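Local coordinates for protein M32 carboxypeptidase (Pyrococcus furiosus, PDB 1KA2) that removes amino acids one after another from the C-terminus of peptides as a broad-specificity, cobalt-dependent metallocarboxypeptidase of the M32 family, at residues L44-S47 against V48-E52; L56-E59 against L60-P64; R92-R95 against I96-F100; P102-I105 against R106-S109; I138-L141 against A142-A146. All coordinates share one frame; numbering follows the deposited sequence.

Overall arrangement
The five contacts come in series along the chain. Each is local to a helix; contacts 2 and 3 run past its C-terminal end. Contacts 1 and 2 share helix 43-61 (centres about 18 Å apart) and lie at the dimer interface. Contact 3 lies on helix 81-99, contact 4 on helix 102-124 and contact 5 on helix 132-149. Contact 2 packs on contact 3 (centres about 11 Å apart), through His58, Leu61 and Leu62 against Ser93, Ile94 and Ala97. Phe100 of contact 3 touches contacts 4 and 5. Contacts 4 and 5, with centres about 12 Å apart, are joined by a Glu107-Arg144 salt bridge. No other subunit touches contacts 3 to 5, and all five lie away from the metal site.

Contact 1 of 5, residues L44-S47 against V48-E52; sequences LERS and VAQGE
Gln50 overlaps the aliphatic part of Arg46, one turn back on the same helix. Its OE1 lies 4.1 Å from Arg46 CG, and its CG sits 3.3 Å from Arg46 O. The guanidinium and amide planes are steeply turned, 79° apart. Arg46 has CG anti to its own N (chi1 178°), then bends at chi2 and chi3. The bends carry the guanidinium away from Gln50, to Asp33 in a salt bridge and to His25 of the second subunit in a hydrogen bond. An alanine in place of Gln50 would probably open a gap beside Arg46 CG and CD and remove their cover there, with the arginine's end still tied by its polar partners. This is i to i+4 packing within helix 43-61, on a part of it that faces the dimer interface. Glu45 points across that interface, where its carboxylate accepts from Ile246 N and Arg247 N of the second subunit. Leu44 O takes two donors from the same face of its plane: Ser47 OG at 2.8 Å and the helical Val48 N at 3.2 Å. The serine hydroxyl is thus turned back onto its own helix. Beside it, Leu44 CD1 touches Val48 CG1 loosely at 4.4 Å.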
loop_
_atom_site.group_PDB
_atom_site.type_symbol
_atom_site.label_atom_id
_atom_site.label_comp_id
_atom_site.label_asym_id
_atom_site.label_seq_id
_atom_site.Cartn_x
_atom_site.Cartn_y
_atom_site.Cartn_z
ATOM N N LEU A 44 -3.148 12.625 -7.580
ATOM C CA LEU A 44 -2.304 13.789 -7.348
ATOM C C LEU A 44 -1.492 13.677 -6.059
ATOM O O LEU A 44 -0.308 13.983 -6.047
ATOM C CB LEU A 44 -3.117 15.078 -7.308
ATOM C CG LEU A 44 -2.254 16.289 -6.925
ATOM C CD1 LEU A 44 -1.104 16.440 -7.924
ATOM C CD2 LEU A 44 -3.103 17.552 -6.891
ATOM N N GLU A 45 -2.128 13.236 -4.979
ATOM C CA GLU A 45 -1.431 13.126 -3.707
ATOM C C GLU A 45 -0.444 11.958 -3.712
ATOM O O GLU A 45 0.643 12.055 -3.144
ATOM C CB GLU A 45 -2.461 13.037 -2.575
ATOM C CG GLU A 45 -3.239 14.364 -2.447
ATOM C CD GLU A 45 -4.506 14.263 -1.613
ATOM O OE1 GLU A 45 -5.428 13.542 -2.039
ATOM O OE2 GLU A 45 -4.586 14.911 -0.539
ATOM N N ARG A 46 -0.807 10.865 -4.377
ATOM C CA ARG A 46 0.098 9.730 -4.483
ATOM C C ARG A 46 1.353 10.196 -5.228
ATOM O O ARG A 46 2.476 9.944 -4.782
ATOM C CB ARG A 46 -0.575 8.579 -5.241
ATOM C CG ARG A 46 0.303 7.326 -5.464
ATOM C CD ARG A 46 0.950 6.830 -4.171
ATOM N NE ARG A 46 -0.059 6.649 -3.142
ATOM C CZ ARG A 46 -0.853 5.591 -3.028
ATOM N NH1 ARG A 46 -0.749 4.577 -3.880
ATOM N NH2 ARG A 46 -1.786 5.571 -2.083
ATOM N N SER A 47 1.153 10.915 -6.330
ATOM C CA SER A 47 2.255 11.405 -7.170
ATOM C C SER A 47 3.251 12.298 -6.440
ATOM O O SER A 47 4.458 12.108 -6.565
ATOM C CB SER A 47 1.706 12.157 -8.397
ATOM O OG SER A 47 1.475 13.529 -8.096
ATOM N N VAL A 48 2.759 13.275 -5.685
ATOM C CA VAL A 48 3.655 14.161 -4.952
ATOM C C VAL A 48 4.394 13.360 -3.881
ATOM O O VAL A 48 5.567 13.612 -3.611
ATOM C CB VAL A 48 2.882 15.326 -4.287
ATOM C CG1 VAL A 48 2.457 16.347 -5.320
ATOM C CG2 VAL A 48 1.663 14.784 -3.605
ATOM N N ALA A 49 3.717 12.398 -3.267
ATOM C CA ALA A 49 4.370 11.573 -2.242
ATOM C C ALA A 49 5.487 10.751 -2.891
ATOM O O ALA A 49 6.588 10.644 -2.354
ATOM C CB ALA A 49 3.356 10.646 -1.558
ATOM N N GLN A 50 5.202 10.171 -4.052
ATOM C CA GLN A 50 6.219 9.387 -4.760
ATOM C C GLN A 50 7.405 10.278 -5.112
ATOM O O GLN A 50 8.561 9.863 -4.993
ATOM C CB GLN A 50 5.643 8.792 -6.037
ATOM C CG GLN A 50 4.695 7.656 -5.804
ATOM C CD GLN A 50 4.099 7.156 -7.093
ATOM O OE1 GLN A 50 3.521 7.933 -7.860
ATOM N NE2 GLN A 50 4.227 5.860 -7.345
ATOM N N GLY A 51 7.117 11.511 -5.529
ATOM C CA GLY A 51 8.179 12.435 -5.890
ATOM C C GLY A 51 9.069 12.899 -4.739
ATOM O O GLY A 51 10.295 12.951 -4.868
ATOM N N GLU A 52 8.464 13.247 -3.611
ATOM C CA GLU A 52 9.238 13.700 -2.466
ATOM C C GLU A 52 10.202 12.604 -1.998
ATOM O O GLU A 52 11.356 12.887 -1.667
ATOM C CB GLU A 52 8.297 14.097 -1.328
ATOM C CG GLU A 52 7.467 15.346 -1.580
ATOM C CD GLU A 52 8.318 16.616 -1.661
ATOM O OE1 GLU A 52 9.385 16.675 -1.023
ATOM O OE2 GLU A 52 7.912 17.564 -2.354
#

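Contact 2 of 5, residues L56-E59 against L60-P64; sequences LSHE and LLLHP
Leu60 packs back on Leu56, one turn earlier. Its CG lies 3.8 Å from Leu56 CD2, and its CD1 meets the same methyl. Leu60 CG is anti to the carbonyl carbon (chi1 -68°), which turns the branch toward Leu56. Its backbone N also donates to Leu56 O at 3.0 Å. Ile20 and Ile23 of helix 8-36 lie against this pair, and Leu56 touches Leu56 of the second subunit. An alanine in place of Leu60 would probably take away the cover that Leu60 gives Leu56 CD2 and open a gap facing helix 8-36.

Leu61 follows, with its N bonded to Ser57 O at 3.0 Å. Its side chain turns to Ser93 and Ala97 of helix 81-99 and to Ile20.

Leu62 is the first residue to leave helical angles. Its N still donates to His58 O at 3.2 Å, and more weakly to Glu59 O. Its CD2 comes against the His58 ring, 3.4 Å from both His58 CE1 and NE2. The methyl approaches the ring obliquely. Both side chains also touch Ala97.

His63 has little contact with the preceding turn, its CB being 3.9 Å from Glu59 O. The carboxylate of Glu59 goes elsewhere, to Arg19 of the second subunit in a salt bridge. His63 occupies the N-cap position of helix 64-74, and its ND1 accepts from Glu65 N. The arrangement is a short helix-to-helix junction: the last turn of one helix, then two non-helical residues, Leu62 and His63, the second of which caps the next helix.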
loop_
_atom_site.group_PDB
_atom_site.type_symbol
_atom_site.label_atom_id
_atom_site.label_comp_id
_atom_site.label_asym_id
_atom_site.label_seq_id
_atom_site.Cartn_x
_atom_site.Cartn_y
_atom_site.Cartn_z
ATOM N N LEU A 56 14.228 12.311 -1.719
ATOM C CA LEU A 56 14.788 12.021 -0.410
ATOM C C LEU A 56 15.771 10.873 -0.542
ATOM O O LEU A 56 16.886 10.917 -0.013
ATOM C CB LEU A 56 13.678 11.632 0.574
ATOM C CG LEU A 56 13.861 12.004 2.051
ATOM C CD1 LEU A 56 12.832 11.235 2.886
ATOM C CD2 LEU A 56 15.275 11.684 2.515
ATOM N N SER A 57 15.340 9.846 -1.261
ATOM C CA SER A 57 16.147 8.657 -1.486
ATOM C C SER A 57 17.502 9.009 -2.111
ATOM O O SER A 57 18.553 8.616 -1.597
ATOM C CB SER A 57 15.378 7.697 -2.392
ATOM O OG SER A 57 15.896 6.391 -2.283
ATOM N N HIS A 58 17.456 9.747 -3.219
ATOM C CA HIS A 58 18.640 10.192 -3.958
ATOM C C HIS A 58 19.558 10.993 -3.039
ATOM O O HIS A 58 20.782 10.881 -3.106
ATOM C CB HIS A 58 18.201 11.072 -5.145
ATOM C CG HIS A 58 19.337 11.641 -5.948
ATOM N ND1 HIS A 58 20.109 10.878 -6.799
ATOM C CD2 HIS A 58 19.808 12.907 -6.052
ATOM C CE1 HIS A 58 21.001 11.648 -7.396
ATOM N NE2 HIS A 58 20.840 12.885 -6.960
ATOM N N GLU A 59 18.951 11.811 -2.186
ATOM C CA GLU A 59 19.697 12.632 -1.251
ATOM C C GLU A 59 20.471 11.763 -0.262
ATOM O O GLU A 59 21.636 12.030 0.026
ATOM C CB GLU A 59 18.739 13.554 -0.502
ATOM C CG GLU A 59 19.419 14.548 0.413
ATOM C CD GLU A 59 18.433 15.487 1.085
ATOM O OE1 GLU A 59 17.749 16.256 0.364
ATOM O OE2 GLU A 59 18.347 15.450 2.336
ATOM N N LEU A 60 19.822 10.719 0.248
ATOM C CA LEU A 60 20.453 9.815 1.209
ATOM C C LEU A 60 21.574 8.986 0.573
ATOM O O LEU A 60 22.609 8.732 1.194
ATOM C CB LEU A 60 19.400 8.873 1.815
ATOM C CG LEU A 60 18.329 9.469 2.739
ATOM C CD1 LEU A 60 17.344 8.385 3.166
ATOM C CD2 LEU A 60 18.982 10.079 3.966
ATOM N N LEU A 61 21.365 8.553 -0.664
ATOM C CA LEU A 61 22.367 7.760 -1.353
ATOM C C LEU A 61 23.639 8.561 -1.603
ATOM O O LEU A 61 24.740 8.009 -1.601
ATOM C CB LEU A 61 21.819 7.261 -2.691
ATOM C CG LEU A 61 22.722 6.311 -3.481
ATOM C CD1 LEU A 61 22.881 5.004 -2.699
ATOM C CD2 LEU A 61 22.118 6.040 -4.851
ATOM N N LEU A 62 23.493 9.865 -1.810
ATOM C CA LEU A 62 24.651 10.704 -2.088
ATOM C C LEU A 62 25.143 11.536 -0.907
ATOM O O LEU A 62 25.925 12.465 -1.080
ATOM C CB LEU A 62 24.356 11.610 -3.290
ATOM C CG LEU A 62 24.489 11.000 -4.693
ATOM C CD1 LEU A 62 23.783 9.664 -4.761
ATOM C CD2 LEU A 62 23.913 11.966 -5.724
ATOM N N HIS A 63 24.694 11.204 0.297
ATOM C CA HIS A 63 25.143 11.941 1.471
ATOM C C HIS A 63 26.646 11.682 1.635
ATOM O O HIS A 63 27.107 10.559 1.455
ATOM C CB HIS A 63 24.384 11.465 2.710
ATOM C CG HIS A 63 24.571 12.345 3.904
ATOM N ND1 HIS A 63 25.780 12.474 4.552
ATOM C CD2 HIS A 63 23.708 13.170 4.542
ATOM C CE1 HIS A 63 25.654 13.344 5.539
ATOM N NE2 HIS A 63 24.408 13.781 5.554
ATOM N N PRO A 64 27.431 12.721 1.970
ATOM C CA PRO A 64 28.882 12.553 2.144
ATOM C C PRO A 64 29.261 11.342 3.002
ATOM O O PRO A 64 30.170 10.582 2.659
ATOM C CB PRO A 64 29.303 13.872 2.785
ATOM C CG PRO A 64 28.339 14.850 2.181
ATOM C CD PRO A 64 27.024 14.106 2.262
#

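Contact 3 of 5, residues R92-R95 against I96-F100; sequences RSIR and IARAF
Arg92 and Ile96 meet through the flat face of a guanidinium group. Ile96 CD1 sits over its centre, 3.7 Å above the plane. The same methyl touches Arg92 CG, also at 3.7 Å. Arg92 has CG anti to the backbone N (chi1 175°) and runs extended from CG to NE. The extended chain crosses the isoleucine at a slant, with CG and the guanidinium both reaching CD1.

A second arginine meets a methyl in a similar way, but with a different chain shape. Arg98 CG lies between the backbone N and the carbonyl carbon (chi1 58°). This sends the extended chain back over the preceding turn, where Ile94 CG2 lies 3.6 Å above the guanidinium plane, displaced toward its rim. The closest atom there is Arg98 NE, 3.7 Å from Ile94 CG2. In the backbone, Arg98 N donates to Ile94 O at 3.0 Å and only weakly to Arg95 O. Ala97 N donates to Ser93 O at 2.8 Å.

Ile94 also packs on Phe66, Val67 and Val70 of helix 64-74. Arg92 NH1 forms a salt bridge to Asp161. Each methyl thus lies over the flat face of a guanidinium, where no N-H points, leaving the in-plane N-H groups able to bond elsewhere. For Arg92, this is compatible with pairing its charge to Asp161 at the same time.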
loop_
_atom_site.group_PDB
_atom_site.type_symbol
_atom_site.label_atom_id
_atom_site.label_comp_id
_atom_site.label_asym_id
_atom_site.label_seq_id
_atom_site.Cartn_x
_atom_site.Cartn_y
_atom_site.Cartn_z
ATOM N N ARG A 92 28.184 1.410 -8.089
ATOM C CA ARG A 92 27.499 1.651 -9.357
ATOM C C ARG A 92 26.321 2.619 -9.185
ATOM O O ARG A 92 26.065 3.457 -10.059
ATOM C CB ARG A 92 27.002 0.331 -9.937
ATOM C CG ARG A 92 26.166 0.452 -11.201
ATOM C CD ARG A 92 25.641 -0.910 -11.641
ATOM N NE ARG A 92 24.479 -0.791 -12.520
ATOM C CZ ARG A 92 24.528 -0.531 -13.823
ATOM N NH1 ARG A 92 25.694 -0.363 -14.440
ATOM N NH2 ARG A 92 23.395 -0.425 -14.507
ATOM N N SER A 93 25.612 2.515 -8.063
ATOM C CA SER A 93 24.470 3.388 -7.810
ATOM C C SER A 93 24.898 4.818 -7.548
ATOM O O SER A 93 24.357 5.749 -8.140
ATOM C CB SER A 93 23.659 2.895 -6.616
ATOM O OG SER A 93 23.064 1.644 -6.877
ATOM N N ILE A 94 25.855 4.995 -6.639
ATOM C CA ILE A 94 26.346 6.324 -6.311
ATOM C C ILE A 94 26.915 6.958 -7.570
ATOM O O ILE A 94 26.724 8.146 -7.815
ATOM C CB ILE A 94 27.435 6.265 -5.230
ATOM C CG1 ILE A 94 26.800 5.861 -3.897
ATOM C CG2 ILE A 94 28.165 7.611 -5.131
ATOM C CD1 ILE A 94 27.802 5.669 -2.766
ATOM N N ARG A 95 27.599 6.148 -8.367
ATOM C CA ARG A 95 28.188 6.617 -9.612
ATOM C C ARG A 95 27.080 7.098 -10.544
ATOM O O ARG A 95 27.063 8.257 -10.958
ATOM C CB ARG A 95 28.980 5.489 -10.290
ATOM C CG ARG A 95 30.064 5.992 -11.240
ATOM C CD ARG A 95 30.721 4.876 -12.049
ATOM N NE ARG A 95 29.935 4.507 -13.226
ATOM C CZ ARG A 95 29.718 5.313 -14.263
ATOM N NH1 ARG A 95 30.227 6.541 -14.277
ATOM N NH2 ARG A 95 28.989 4.891 -15.288
ATOM N N ILE A 96 26.145 6.212 -10.867
ATOM C CA ILE A 96 25.046 6.576 -11.752
ATOM C C ILE A 96 24.283 7.783 -11.238
ATOM O O ILE A 96 23.962 8.687 -12.000
ATOM C CB ILE A 96 24.047 5.432 -11.907
ATOM C CG1 ILE A 96 24.736 4.213 -12.504
ATOM C CG2 ILE A 96 22.898 5.881 -12.789
ATOM C CD1 ILE A 96 23.863 2.980 -12.503
ATOM N N ALA A 97 23.992 7.794 -9.943
ATOM C CA ALA A 97 23.252 8.892 -9.341
ATOM C C ALA A 97 23.939 10.254 -9.452
ATOM O O ALA A 97 23.273 11.270 -9.634
ATOM C CB ALA A 97 22.953 8.577 -7.881
ATOM N N ARG A 98 25.263 10.300 -9.340
ATOM C CA ARG A 98 25.931 11.596 -9.435
ATOM C C ARG A 98 26.421 11.980 -10.830
ATOM O O ARG A 98 27.104 12.989 -10.991
ATOM C CB ARG A 98 27.095 11.681 -8.442
ATOM C CG ARG A 98 28.154 10.611 -8.588
ATOM C CD ARG A 98 29.254 10.819 -7.551
ATOM N NE ARG A 98 30.141 9.663 -7.437
ATOM C CZ ARG A 98 31.216 9.621 -6.653
ATOM N NH1 ARG A 98 31.539 10.679 -5.916
ATOM N NH2 ARG A 98 31.961 8.519 -6.593
ATOM N N ALA A 99 26.064 11.183 -11.836
ATOM C CA ALA A 99 26.467 11.459 -13.213
ATOM C C ALA A 99 25.623 12.598 -13.776
ATOM O O ALA A 99 26.102 13.409 -14.575
ATOM C CB ALA A 99 26.290 10.208 -14.069
ATOM N N PHE A 100 24.366 12.652 -13.339
ATOM C CA PHE A 100 23.425 13.669 -13.799
ATOM C C PHE A 100 23.340 14.914 -12.923
ATOM O O PHE A 100 23.057 14.830 -11.728
ATOM C CB PHE A 100 22.014 13.077 -13.906
ATOM C CG PHE A 100 21.868 11.987 -14.941
ATOM C CD1 PHE A 100 20.669 11.282 -15.046
ATOM C CD2 PHE A 100 22.914 11.661 -15.800
ATOM C CE1 PHE A 100 20.517 10.269 -15.989
ATOM C CE2 PHE A 100 22.770 10.654 -16.742
ATOM C CZ PHE A 100 21.574 9.954 -16.841
#

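Contact 4 of 5, residues P102-I105 against R106-S109; sequences PEFI and REVS
Phe104 O receives Val108 N at 2.9 Å in a nearly straight i to i+4 backbone bond (175°). The same two residues meet by their side chains. Val108 CG2 stands over one face of the Phe104 ring in a CH-pi contact, 4.1 Å from the centroid and 16° off the ring normal. Phe104 CG is anti to the backbone N, which directs the ring toward helix 132-149, where it packs on Leu141 and Arg144. Rings of Phe100 and Tyr148 meet it too.

Glu103 and Arg106 lie side by side and point the same way. Their carboxylate and guanidinium planes are only 23° apart. Arg106 NE donates to the syn side of Glu103 OE1 and, more weakly, Arg106 NH2 to Glu103 OE2; both are modelled at 2.5 Å, so short that the lengths are doubtful. The bends of Arg106 at chi2 and chi3 bring it round to the acid. Glu107 OE2 lies 3.8 Å from Phe104 CD1 and is paired with Arg144.

This is the start of helix 102-124: a proline in the first turn, an i to i+3 salt bridge on its exposed side, and an aromatic on its buried side.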
loop_
_atom_site.group_PDB
_atom_site.type_symbol
_atom_site.label_atom_id
_atom_site.label_comp_id
_atom_site.label_asym_id
_atom_site.label_seq_id
_atom_site.Cartn_x
_atom_site.Cartn_y
_atom_site.Cartn_z
ATOM N N PRO A 102 21.833 17.988 -11.053
ATOM C CA PRO A 102 20.460 18.160 -10.575
ATOM C C PRO A 102 19.579 18.912 -11.578
ATOM O O PRO A 102 18.374 18.680 -11.652
ATOM C CB PRO A 102 20.637 18.913 -9.249
ATOM C CG PRO A 102 21.976 19.583 -9.390
ATOM C CD PRO A 102 22.795 18.514 -10.074
ATOM N N GLU A 103 20.174 19.807 -12.357
ATOM C CA GLU A 103 19.379 20.527 -13.337
ATOM C C GLU A 103 18.938 19.602 -14.458
ATOM O O GLU A 103 17.813 19.710 -14.956
ATOM C CB GLU A 103 20.149 21.714 -13.923
ATOM C CG GLU A 103 19.900 23.007 -13.167
ATOM C CD GLU A 103 18.414 23.281 -12.942
ATOM O OE1 GLU A 103 17.572 22.433 -13.311
ATOM O OE2 GLU A 103 18.081 24.349 -12.386
ATOM N N PHE A 104 19.824 18.688 -14.842
ATOM C CA PHE A 104 19.534 17.747 -15.907
ATOM C C PHE A 104 18.439 16.774 -15.480
ATOM O O PHE A 104 17.533 16.467 -16.258
ATOM C CB PHE A 104 20.792 16.980 -16.280
ATOM C CG PHE A 104 20.615 16.068 -17.460
ATOM C CD1 PHE A 104 20.323 16.583 -18.717
ATOM C CD2 PHE A 104 20.766 14.692 -17.319
ATOM C CE1 PHE A 104 20.188 15.749 -19.814
ATOM C CE2 PHE A 104 20.633 13.851 -18.409
ATOM C CZ PHE A 104 20.345 14.381 -19.662
ATOM N N ILE A 105 18.534 16.285 -14.246
ATOM C CA ILE A 105 17.529 15.375 -13.718
ATOM C C ILE A 105 16.183 16.082 -13.791
ATOM O O ILE A 105 15.157 15.459 -14.048
ATOM C CB ILE A 105 17.825 14.988 -12.250
ATOM C CG1 ILE A 105 19.014 14.027 -12.207
ATOM C CG2 ILE A 105 16.592 14.362 -11.610
ATOM C CD1 ILE A 105 19.316 13.491 -10.826
ATOM N N ARG A 106 16.199 17.391 -13.578
ATOM C CA ARG A 106 14.983 18.188 -13.625
ATOM C C ARG A 106 14.457 18.248 -15.055
ATOM O O ARG A 106 13.293 17.930 -15.316
ATOM C CB ARG A 106 15.267 19.601 -13.118
ATOM C CG ARG A 106 14.041 20.466 -12.970
ATOM C CD ARG A 106 14.026 21.562 -14.005
ATOM N NE ARG A 106 15.101 22.535 -13.838
ATOM C CZ ARG A 106 14.896 23.844 -13.729
ATOM N NH1 ARG A 106 13.658 24.322 -13.755
ATOM N NH2 ARG A 106 15.923 24.677 -13.644
ATOM N N GLU A 107 15.324 18.650 -15.979
ATOM C CA GLU A 107 14.951 18.757 -17.382
ATOM C C GLU A 107 14.274 17.467 -17.850
ATOM O O GLU A 107 13.195 17.502 -18.440
ATOM C CB GLU A 107 16.196 19.051 -18.230
ATOM C CG GLU A 107 15.906 19.302 -19.704
ATOM C CD GLU A 107 17.161 19.551 -20.526
ATOM O OE1 GLU A 107 17.030 19.759 -21.751
ATOM O OE2 GLU A 107 18.277 19.540 -19.959
ATOM N N VAL A 108 14.907 16.333 -17.566
ATOM C CA VAL A 108 14.377 15.030 -17.960
ATOM C C VAL A 108 12.998 14.739 -17.375
ATOM O O VAL A 108 12.102 14.292 -18.087
ATOM C CB VAL A 108 15.350 13.897 -17.564
ATOM C CG1 VAL A 108 14.653 12.541 -17.655
ATOM C CG2 VAL A 108 16.562 13.916 -18.488
ATOM N N SER A 109 12.829 14.981 -16.080
ATOM C CA SER A 109 11.538 14.751 -15.446
ATOM C C SER A 109 10.478 15.574 -16.160
ATOM O O SER A 109 9.442 15.051 -16.568
ATOM C CB SER A 109 11.576 15.149 -13.970
ATOM O OG SER A 109 12.164 14.132 -13.183
#

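Contact 5 of 5, residues I138-L141 against A142-A146; sequences IISL and AKRAA
On helix 132-149, Ile139 meets Lys143 one turn on, and Leu141 meets Arg144. The helix is packed between other helices of the fold: helix 102-124 touches Leu141 and Arg144, helix 359-375 touches Ile139 and Lys143, and helix 155-163 meets Ala142 through Leu159 and Ala146 through Pro155 and Ala158. Ala142 CB lies 3.5 Å from both Ile138 O and Ile139 O.

Ile139 and Lys143 run side by side and point the same way. Lys143 CD lies alongside Ile139 CG2 at 4.0 Å, so the contact is made by the middle of the lysine chain and not by its amine. Beyond CD the chain turns at chi3 and chi4 (116° and 64°), and NZ reaches Met373 O and Glu376 O. Two carbonyl oxygens therefore grip the ammonium group, which is likely to ease the cost of holding its charge there.

Backbone bonds keep the turns regular. Lys143 N donates to Ile139 O at 3.1 Å, and Ala145 N to Leu141 O at 2.8 Å. Arg144 N donates to Ser140 O, the bond being close to straight at 170°.

Arg144 crosses Leu141 at an angle. Its chain bends at chi2 and chi3, which swings the guanidinium toward helix 102-124 and its salt bridge with Glu107. On the way its CG passes 3.0 Å from Ser140 O. At the end of the bend, Arg144 NH1 comes to 4.1 Å from Leu141 CD2.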
loop_
_atom_site.group_PDB
_atom_site.type_symbol
_atom_site.label_atom_id
_atom_site.label_comp_id
_atom_site.label_asym_id
_atom_site.label_seq_id
_atom_site.Cartn_x
_atom_site.Cartn_y
_atom_site.Cartn_z
ATOM N N ILE A 138 13.780 14.230 -26.560
ATOM C CA ILE A 138 14.220 13.036 -25.853
ATOM C C ILE A 138 15.491 12.464 -26.472
ATOM O O ILE A 138 16.311 11.869 -25.775
ATOM C CB ILE A 138 13.084 11.981 -25.805
ATOM C CG1 ILE A 138 11.970 12.497 -24.883
ATOM C CG2 ILE A 138 13.615 10.648 -25.313
ATOM C CD1 ILE A 138 10.830 11.550 -24.684
ATOM N N ILE A 139 15.679 12.655 -27.773
ATOM C CA ILE A 139 16.895 12.166 -28.413
ATOM C C ILE A 139 18.075 12.988 -27.893
ATOM O O ILE A 139 19.140 12.449 -27.578
ATOM C CB ILE A 139 16.800 12.267 -29.958
ATOM C CG1 ILE A 139 15.939 11.114 -30.492
ATOM C CG2 ILE A 139 18.187 12.207 -30.585
ATOM C CD1 ILE A 139 15.533 11.253 -31.945
ATOM N N SER A 140 17.877 14.297 -27.774
ATOM C CA SER A 140 18.939 15.158 -27.282
ATOM C C SER A 140 19.301 14.806 -25.841
ATOM O O SER A 140 20.471 14.821 -25.474
ATOM C CB SER A 140 18.524 16.631 -27.357
ATOM O OG SER A 140 19.603 17.472 -26.960
ATOM N N LEU A 141 18.298 14.500 -25.024
ATOM C CA LEU A 141 18.534 14.136 -23.624
ATOM C C LEU A 141 19.313 12.818 -23.527
ATOM O O LEU A 141 20.204 12.673 -22.688
ATOM C CB LEU A 141 17.203 14.010 -22.875
ATOM C CG LEU A 141 16.331 15.271 -22.784
ATOM C CD1 LEU A 141 15.020 14.915 -22.095
ATOM C CD2 LEU A 141 17.058 16.382 -22.019
ATOM N N ALA A 142 18.972 11.863 -24.392
ATOM C CA ALA A 142 19.647 10.569 -24.418
ATOM C C ALA A 142 21.142 10.730 -24.720
ATOM O O ALA A 142 21.986 10.137 -24.047
ATOM C CB ALA A 142 19.004 9.668 -25.461
ATOM N N LYS A 143 21.465 11.526 -25.739
ATOM C CA LYS A 143 22.861 11.754 -26.106
ATOM C C LYS A 143 23.583 12.422 -24.943
ATOM O O LYS A 143 24.659 11.977 -24.538
ATOM C CB LYS A 143 22.955 12.629 -27.358
ATOM C CG LYS A 143 22.501 11.946 -28.644
ATOM C CD LYS A 143 22.000 12.973 -29.655
ATOM C CE LYS A 143 22.849 13.025 -30.911
ATOM N NZ LYS A 143 22.798 11.754 -31.677
ATOM N N ARG A 144 22.991 13.480 -24.393
ATOM C CA ARG A 144 23.614 14.161 -23.260
ATOM C C ARG A 144 23.894 13.118 -22.177
ATOM O O ARG A 144 25.004 13.038 -21.660
ATOM C CB ARG A 144 22.694 15.244 -22.665
ATOM C CG ARG A 144 22.234 16.345 -23.621
ATOM C CD ARG A 144 22.907 17.683 -23.344
ATOM N NE ARG A 144 22.768 18.169 -21.965
ATOM C CZ ARG A 144 21.644 18.621 -21.411
ATOM N NH1 ARG A 144 20.513 18.656 -22.101
ATOM N NH2 ARG A 144 21.657 19.070 -20.161
ATOM N N ALA A 145 22.878 12.318 -21.849
ATOM C CA ALA A 145 22.991 11.292 -20.811
ATOM C C ALA A 145 24.154 10.349 -21.056
ATOM O O ALA A 145 24.861 9.963 -20.122
ATOM C CB ALA A 145 21.686 10.502 -20.704
ATOM N N ALA A 146 24.349 9.978 -22.315
ATOM C CA ALA A 146 25.442 9.091 -22.666
ATOM C C ALA A 146 26.767 9.771 -22.319
ATOM O O ALA A 146 27.684 9.130 -21.798
ATOM C CB ALA A 146 25.387 8.749 -24.151
#